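Local coordinates for protein galactokinase (Bifidobacterium longum subsp. infantis ATCC 15697 = JCM 1222 = DSM 20088, PDB 6TEQ) that probably phosphorylates galactose with ATP as a GHMP-family galactokinase and binds 2-deoxy-2-fluoro-galactose in its sugar pocket, at residues V4-P9 with E384-I389; C132-S137 with R402-F407. All coordinates share one frame; numbering follows the deposited sequence. Where two conformers were deposited one is given.

Contact 1: residues V4-P9 with E384-I389; sequences VEFIEP and EIAQKI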
ATOM      1  N   VAL A   4      14.718 -20.216   3.186  1.00 15.49           N
ATOM      2  CA  VAL A   4      13.927 -18.962   3.240  1.00 14.73           C
ATOM      3  C   VAL A   4      12.444 -19.349   3.277  1.00 13.69           C
ATOM      4  O   VAL A   4      12.009 -20.293   2.561  1.00 18.26           O
ATOM      5  CB  VAL A   4      14.260 -18.014   2.065  1.00 15.53           C
ATOM      6  CG1 VAL A   4      13.881 -18.578   0.713  1.00 15.36           C
ATOM      7  CG2 VAL A   4      13.642 -16.647   2.316  1.00 16.82           C
ATOM      8  N   GLU A   5      11.702 -18.710   4.147  1.00 16.54           N
ATOM      9  CA  GLU A   5      10.244 -18.903   4.320  1.00 16.44           C
ATOM     10  C   GLU A   5       9.467 -18.127   3.258  1.00 14.57           C
ATOM     11  O   GLU A   5       9.712 -16.915   3.138  1.00 16.74           O
ATOM     12  CB  GLU A   5       9.789 -18.461   5.708  1.00 21.35           C
ATOM     13  CG  GLU A   5       8.332 -18.676   6.031  1.00 26.05           C
ATOM     14  CD  GLU A   5       7.876 -18.151   7.392  0.80 33.54           C
ATOM     15  OE1 GLU A   5       6.815 -18.618   7.851  0.80 31.20           O
ATOM     16  OE2 GLU A   5       8.572 -17.243   7.971  0.70 31.96           O
ATOM     17  N   PHE A   6       8.448 -18.769   2.676  1.00 13.95           N
ATOM     18  CA  PHE A   6       7.385 -18.114   1.876  1.00 15.48           C
ATOM     19  C   PHE A   6       6.130 -18.092   2.754  1.00 16.19           C
ATOM     20  O   PHE A   6       5.725 -19.121   3.322  1.00 22.14           O
ATOM     21  CB  PHE A   6       7.147 -18.802   0.532  1.00 17.31           C
ATOM     22  CG  PHE A   6       8.120 -18.394  -0.549  1.00 19.30           C
ATOM     23  CD1 PHE A   6       9.470 -18.729  -0.445  1.00 19.16           C
ATOM     24  CD2 PHE A   6       7.711 -17.614  -1.633  1.00 18.85           C
ATOM     25  CE1 PHE A   6      10.376 -18.351  -1.422  1.00 18.77           C
ATOM     26  CE2 PHE A   6       8.615 -17.235  -2.613  1.00 17.67           C
ATOM     27  CZ  PHE A   6       9.953 -17.592  -2.500  1.00 16.63           C
ATOM     28  N   ILE A   7       5.577 -16.889   2.920  0.50 14.24           N
ATOM     29  CA  ILE A   7       4.374 -16.585   3.749  0.50 14.28           C
ATOM     30  C   ILE A   7       3.166 -16.717   2.834  0.50 14.62           C
ATOM     31  O   ILE A   7       2.981 -15.826   1.994  0.50 14.81           O
ATOM     32  CB  ILE A   7       4.445 -15.157   4.316  0.50 16.56           C
ATOM     33  CG1 ILE A   7       5.683 -14.988   5.192  0.50 18.00           C
ATOM     34  CG2 ILE A   7       3.173 -14.796   5.062  0.50 17.95           C
ATOM     35  CD1 ILE A   7       5.800 -16.075   6.216  0.50 21.80           C
ATOM     36  N   GLU A   8       2.392 -17.786   2.980  0.50 15.93           N
ATOM     37  CA  GLU A   8       1.293 -18.139   2.053  0.50 17.20           C
ATOM     38  C   GLU A   8       0.070 -17.279   2.380  0.50 15.98           C
ATOM     39  O   GLU A   8      -0.141 -16.879   3.527  0.50 16.31           O
ATOM     40  CB  GLU A   8       1.002 -19.631   2.133  0.50 18.81           C
ATOM     41  CG  GLU A   8       2.108 -20.498   1.555  0.50 23.77           C
ATOM     42  CD  GLU A   8       2.398 -20.222   0.088  0.50 26.03           C
ATOM     43  OE1 GLU A   8       3.588 -20.162  -0.319  0.50 26.22           O
ATOM     44  OE2 GLU A   8       1.427 -20.008  -0.641  0.50 26.73           O
ATOM     45  N   PRO A   9      -0.799 -16.948   1.403  1.00 15.02           N
ATOM     46  CA  PRO A   9      -2.002 -16.222   1.772  1.00 16.06           C
ATOM     47  C   PRO A   9      -3.026 -17.211   2.354  1.00 14.92           C
ATOM     48  O   PRO A   9      -3.128 -18.355   1.982  1.00 16.95           O
ATOM     49  CB  PRO A   9      -2.547 -15.682   0.443  1.00 16.90           C
ATOM     50  CG  PRO A   9      -1.973 -16.628  -0.575  1.00 18.94           C
ATOM     51  CD  PRO A   9      -0.620 -17.066  -0.041  1.00 15.37           C
ATOM     52  N   GLU A 384      14.656 -19.595  -5.959  1.00 14.92           N
ATOM     53  CA  GLU A 384      16.139 -19.578  -6.040  1.00 16.51           C
ATOM     54  C   GLU A 384      16.647 -18.199  -5.683  1.00 13.57           C
ATOM     55  O   GLU A 384      17.619 -18.106  -4.926  1.00 15.30           O
ATOM     56  CB  GLU A 384      16.586 -19.827  -7.475  1.00 19.25           C
ATOM     57  CG  GLU A 384      18.094 -19.797  -7.676  1.00 29.67           C
ATOM     58  CD  GLU A 384      18.456 -20.781  -8.779  0.80 32.28           C
ATOM     59  OE1 GLU A 384      18.532 -20.308  -9.916  0.70 41.08           O
ATOM     60  OE2 GLU A 384      18.514 -22.043  -8.508  0.70 31.15           O
ATOM     61  N   ILE A 385      16.010 -17.148  -6.217  1.00 12.92           N
ATOM     62  CA  ILE A 385      16.503 -15.770  -5.982  1.00 11.97           C
ATOM     63  C   ILE A 385      16.241 -15.382  -4.526  1.00 12.47           C
ATOM     64  O   ILE A 385      17.119 -14.780  -3.904  1.00 14.99           O
ATOM     65  CB  ILE A 385      15.893 -14.800  -6.987  1.00 12.86           C
ATOM     66  CG1 ILE A 385      16.409 -15.098  -8.404  1.00 14.39           C
ATOM     67  CG2 ILE A 385      16.194 -13.344  -6.582  1.00 14.03           C
ATOM     68  CD1 ILE A 385      15.657 -14.379  -9.497  1.00 16.72           C
ATOM     69  N   ALA A 386      15.095 -15.728  -3.981  1.00 14.19           N
ATOM     70  CA  ALA A 386      14.799 -15.494  -2.542  1.00 13.79           C
ATOM     71  C   ALA A 386      15.851 -16.167  -1.673  1.00 12.78           C
ATOM     72  O   ALA A 386      16.346 -15.568  -0.740  1.00 14.50           O
ATOM     73  CB  ALA A 386      13.418 -15.973  -2.227  1.00 15.30           C
ATOM     74  N   GLN A 387      16.261 -17.383  -2.009  1.00 13.12           N
ATOM     75  CA  GLN A 387      17.257 -18.077  -1.180  1.00 13.68           C
ATOM     76  C   GLN A 387      18.642 -17.433  -1.333  1.00 12.07           C
ATOM     77  O   GLN A 387      19.366 -17.336  -0.333  1.00 14.12           O
ATOM     78  CB  GLN A 387      17.271 -19.551  -1.566  1.00 11.75           C
ATOM     79  CG  GLN A 387      18.172 -20.369  -0.635  1.00 14.32           C
ATOM     80  CD  GLN A 387      17.656 -20.300   0.780  1.00 10.39           C
ATOM     81  OE1 GLN A 387      16.538 -20.800   1.076  1.00 15.35           O
ATOM     82  NE2 GLN A 387      18.436 -19.654   1.652  1.00 14.53           N
ATOM     83  N   LYS A 388      18.981 -16.976  -2.556  1.00 12.85           N
ATOM     84  CA  LYS A 388      20.222 -16.188  -2.739  1.00 13.57           C
ATOM     85  C   LYS A 388      20.184 -14.934  -1.861  1.00 14.28           C
ATOM     86  O   LYS A 388      21.222 -14.574  -1.273  1.00 13.34           O
ATOM     87  CB  LYS A 388      20.424 -15.889  -4.215  1.00 14.20           C
ATOM     88  CG  LYS A 388      20.927 -17.102  -4.979  1.00 19.68           C
ATOM     89  CD  LYS A 388      21.106 -16.842  -6.433  1.00 19.22           C
ATOM     90  CE  LYS A 388      21.780 -18.007  -7.122  1.00 25.73           C
ATOM     91  NZ  LYS A 388      21.704 -17.872  -8.589  1.00 27.51           N
ATOM     92  N   ILE A 389      19.042 -14.225  -1.794  1.00 14.27           N
ATOM     93  CA  ILE A 389      18.981 -13.034  -0.923  1.00 14.71           C
ATOM     94  C   ILE A 389      19.157 -13.473   0.539  1.00 12.26           C
ATOM     95  O   ILE A 389      19.948 -12.812   1.221  1.00 13.99           O
ATOM     96  CB  ILE A 389      17.663 -12.306  -1.154  1.00 14.86           C
ATOM     97  CG1 ILE A 389      17.603 -11.736  -2.568  1.00 14.17           C
ATOM     98  CG2 ILE A 389      17.433 -11.275  -0.097  1.00 13.77           C
ATOM     99  CD1 ILE A 389      16.216 -11.354  -3.008  1.00 13.37           C
TER
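The Phe-6 ring meets the methyl group of Ala-386 obliquely. Its CZ lies 3.8 Å from Ala-386 CB, and CE1 is almost as near. The same ring also stacks on His-383, which lies just ahead of the 384-389 segment. The other flat group is the side-chain amide of Gln-387. Its OE1 accepts a hydrogen bond from the backbone N of Val-4 at 2.8 Å. The N-H...O angle is 172°, so the bond is nearly straight. The donor sits 18° off the amide carbonyl plane. Gln-387 reaches this N-H because CG stands anti to the backbone N (chi1 -174°) and the chain then bends at chi2. At the other end of the amide, NE2 bonds to Asp-391 OD1. The group is therefore gripped at both heteroatoms, which fixes its rotation. An alanine in place of this glutamine is likely to leave the Val-4 N-H without its acceptor and the Asp-391 carboxylate without this donor. Beside the bond, the side chains of Val-4 and Gln-387 pass each other in opposite directions. CG1 of Val-4 comes within 3.5 Å of Gln-387 OE1 and lies 4.0 Å from Ala-386 CB. These contacts pin the N-terminal segment against helix 382-396, where strand 5-6 forms an edge of the five-stranded sheet. The helix packs Ala-386 on Leu-233 of that sheet as well. The junction thus pairs a small apolar patch, made by Val-4, Phe-6 and Ala-386, with one directional bond that holds the chain just before the strand.

Contact 2: residues C132-S137 with R402-F407; sequences CVPLGS and RALPAF
Pro-134 lays its CB over one face of the Arg-402 guanidinium, 3.5 Å from NH2. It begins a type II beta turn, Pro-134 to Ser-137, in the loop between strand 125-131 and helix 141-156 of this GHMP-kinase fold. Gly-136 in that turn is a residue of the ADP site, though no ADP is bound here, and its positive phi of 74° suits glycine. On the other segment, Arg-402 and Leu-404 both point at the loop from strand 402-404. Arg-402 extends straight from CG to NE, which carries the guanidinium across to the turn. Its NE makes a salt bridge with Asp-236 of the adjoining strand 230-236, which probably holds the guanidinium in position and offsets its positive charge. Leu-135 O lies at the guanidinium edge, in its plane, 3.1 Å from NH2, but the angle is too poor for a hydrogen bond. Leu-404 and Pro-134 meet tip to tip, with CD2 of Leu-404 3.8 Å from Pro-134 CG. The turn is also closed from within. Ser-137 OG donates to Pro-134 O at 2.7 Å, with the donor tilted 32° from the carbonyl plane.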
ATOM      1  N   CYS A 132      -2.909 -12.133   7.100  1.00 14.22           N
ATOM      2  CA  CYS A 132      -1.644 -12.708   6.635  1.00 15.45           C
ATOM      3  C   CYS A 132      -0.827 -11.637   5.868  1.00 13.35           C
ATOM      4  O   CYS A 132       0.083 -12.051   5.155  1.00 14.22           O
ATOM      5  CB  CYS A 132      -1.901 -13.939   5.803  1.00 16.08           C
ATOM      6  SG  CYS A 132      -2.875 -13.588   4.320  1.00 15.40           S
ATOM      7  N   VAL A 133      -1.192 -10.342   5.928  1.00 13.01           N
ATOM      8  CA  VAL A 133      -0.346  -9.258   5.377  1.00 11.94           C
ATOM      9  C   VAL A 133       0.785  -9.042   6.373  1.00 15.40           C
ATOM     10  O   VAL A 133       0.530  -8.613   7.497  1.00 17.37           O
ATOM     11  CB  VAL A 133      -1.126  -7.972   5.096  1.00 13.40           C
ATOM     12  CG1 VAL A 133      -0.241  -6.917   4.475  1.00 15.47           C
ATOM     13  CG2 VAL A 133      -2.324  -8.240   4.261  1.00 12.98           C
ATOM     14  N   PRO A 134       2.044  -9.385   6.004  1.00 16.99           N
ATOM     15  CA  PRO A 134       3.137  -9.419   6.980  1.00 18.31           C
ATOM     16  C   PRO A 134       3.413  -8.038   7.607  1.00 18.68           C
ATOM     17  O   PRO A 134       3.449  -6.979   6.933  1.00 19.00           O
ATOM     18  CB  PRO A 134       4.330 -10.015   6.188  1.00 21.99           C
ATOM     19  CG  PRO A 134       3.683 -10.714   5.007  1.00 23.34           C
ATOM     20  CD  PRO A 134       2.453  -9.893   4.684  1.00 18.62           C
ATOM     21  N   LEU A 135       3.525  -8.040   8.932  1.00 22.30           N
ATOM     22  CA  LEU A 135       3.784  -6.820   9.698  1.00 24.22           C
ATOM     23  C   LEU A 135       5.174  -6.290   9.324  1.00 20.91           C
ATOM     24  O   LEU A 135       6.102  -7.111   9.169  1.00 23.00           O
ATOM     25  CB  LEU A 135       3.688  -7.140  11.193  1.00 25.18           C
ATOM     26  CG  LEU A 135       2.280  -7.520  11.638  1.00 29.53           C
ATOM     27  CD1 LEU A 135       2.260  -8.009  13.076  1.00 36.42           C
ATOM     28  CD2 LEU A 135       1.331  -6.331  11.454  1.00 23.57           C
ATOM     29  N   GLY A 136       5.273  -4.983   9.139  1.00 20.49           N
ATOM     30  CA  GLY A 136       6.542  -4.267   8.881  1.00 23.53           C
ATOM     31  C   GLY A 136       7.082  -4.481   7.486  1.00 18.92           C
ATOM     32  O   GLY A 136       8.108  -3.882   7.138  1.00 18.56           O
ATOM     33  N   SER A 137       6.326  -5.181   6.651  1.00 18.05           N
ATOM     34  CA  SER A 137       6.773  -5.501   5.266  1.00 15.97           C
ATOM     35  C   SER A 137       6.579  -4.344   4.290  1.00 13.98           C
ATOM     36  O   SER A 137       7.055  -4.481   3.148  1.00 15.68           O
ATOM     37  CB  SER A 137       6.012  -6.716   4.799  1.00 16.57           C
ATOM     38  OG  SER A 137       4.632  -6.402   4.596  1.00 18.41           O
ATOM     39  N   ARG A 402      11.936 -12.869   4.418  1.00 12.73           N
ATOM     40  CA  ARG A 402      10.892 -13.866   4.075  1.00 12.37           C
ATOM     41  C   ARG A 402      10.285 -13.425   2.759  1.00 14.34           C
ATOM     42  O   ARG A 402      10.296 -12.216   2.457  1.00 22.00           O
ATOM     43  CB  ARG A 402       9.876 -14.012   5.191  1.00 16.53           C
ATOM     44  CG  ARG A 402       9.126 -12.744   5.482  1.00 17.04           C
ATOM     45  CD  ARG A 402       8.377 -12.832   6.827  1.00 19.88           C
ATOM     46  NE  ARG A 402       7.876 -11.546   7.162  1.00 20.06           N
ATOM     47  CZ  ARG A 402       7.308 -11.267   8.312  1.00 19.80           C
ATOM     48  NH1 ARG A 402       7.048 -12.265   9.152  1.00 24.84           N
ATOM     49  NH2 ARG A 402       6.952 -10.019   8.564  1.00 25.46           N
ATOM     50  N   ALA A 403       9.702 -14.336   2.041  1.00 12.43           N
ATOM     51  CA  ALA A 403       9.143 -14.053   0.731  1.00 12.49           C
ATOM     52  C   ALA A 403       7.663 -14.369   0.741  1.00 12.43           C
ATOM     53  O   ALA A 403       7.133 -14.932   1.667  1.00 13.27           O
ATOM     54  CB  ALA A 403       9.904 -14.841  -0.319  1.00 12.76           C
ATOM     55  N   LEU A 404       6.977 -13.864  -0.269  1.00 13.30           N
ATOM     56  CA  LEU A 404       5.520 -14.079  -0.403  1.00 14.71           C
ATOM     57  C   LEU A 404       5.275 -14.368  -1.871  1.00 12.93           C
ATOM     58  O   LEU A 404       5.817 -13.653  -2.716  1.00 16.31           O
ATOM     59  CB  LEU A 404       4.741 -12.789  -0.068  1.00 19.27           C
ATOM     60  CG  LEU A 404       4.644 -12.176   1.312  1.00 24.87           C
ATOM     61  CD1 LEU A 404       5.941 -11.523   1.644  1.00 21.19           C
ATOM     62  CD2 LEU A 404       3.527 -11.107   1.265  1.00 20.99           C
ATOM     63  N   PRO A 405       4.385 -15.325  -2.213  1.00 12.42           N
ATOM     64  CA  PRO A 405       3.870 -15.421  -3.565  1.00 13.25           C
ATOM     65  C   PRO A 405       3.076 -14.157  -3.870  1.00 14.33           C
ATOM     66  O   PRO A 405       2.490 -13.555  -2.957  1.00 15.43           O
ATOM     67  CB  PRO A 405       2.976 -16.640  -3.545  1.00 15.71           C
ATOM     68  CG  PRO A 405       2.528 -16.721  -2.112  1.00 16.82           C
ATOM     69  CD  PRO A 405       3.724 -16.252  -1.298  1.00 14.91           C
ATOM     70  N   ALA A 406       3.060 -13.802  -5.136  1.00 13.47           N
ATOM     71  CA  ALA A 406       2.418 -12.535  -5.531  1.00 13.78           C
ATOM     72  C   ALA A 406       1.892 -12.643  -6.949  1.00 14.82           C
ATOM     73  O   ALA A 406       2.600 -13.056  -7.838  1.00 17.27           O
ATOM     74  CB  ALA A 406       3.335 -11.360  -5.326  1.00 15.71           C
ATOM     75  N   PHE A 407       0.737 -12.060  -7.133  1.00 15.97           N
ATOM     76  CA  PHE A 407       0.108 -11.854  -8.444  1.00 14.05           C
ATOM     77  C   PHE A 407      -0.981 -10.827  -8.191  1.00 12.83           C
ATOM     78  O   PHE A 407      -1.355 -10.618  -7.020  1.00 13.06           O
ATOM     79  CB  PHE A 407      -0.427 -13.169  -8.983  1.00 15.94           C
ATOM     80  CG  PHE A 407      -1.245 -13.959  -7.994  1.00 19.25           C
ATOM     81  CD1 PHE A 407      -2.610 -13.772  -7.857  1.00 21.54           C
ATOM     82  CD2 PHE A 407      -0.611 -14.957  -7.247  1.00 25.66           C
ATOM     83  CE1 PHE A 407      -3.325 -14.536  -6.930  1.00 25.18           C
ATOM     84  CE2 PHE A 407      -1.328 -15.716  -6.328  1.00 26.81           C
ATOM     85  CZ  PHE A 407      -2.687 -15.502  -6.170  1.00 25.87           C
TER

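How the contacts relate
From the N terminus, the chain first lays down 4-9, then 132-137, then 384-389 and 402-407. Contact 1 closes a loop of 374 residues and contact 2 one of 264. The two loops cross, because contact 2 opens inside the first loop and closes after it. Their centres are 10 Å apart. Helix 382-396 is followed, after a short connection, by strand 402-404, which pairs in parallel with strand 5-6. Probable hydrogen bonds from Ile-7 N to Ala-403 O and from Ala-403 N to Glu-5 O join them. Contact 1 ties this sheet edge to the helix, and contact 2 ties the next strand to the loop leading into helix 141-156.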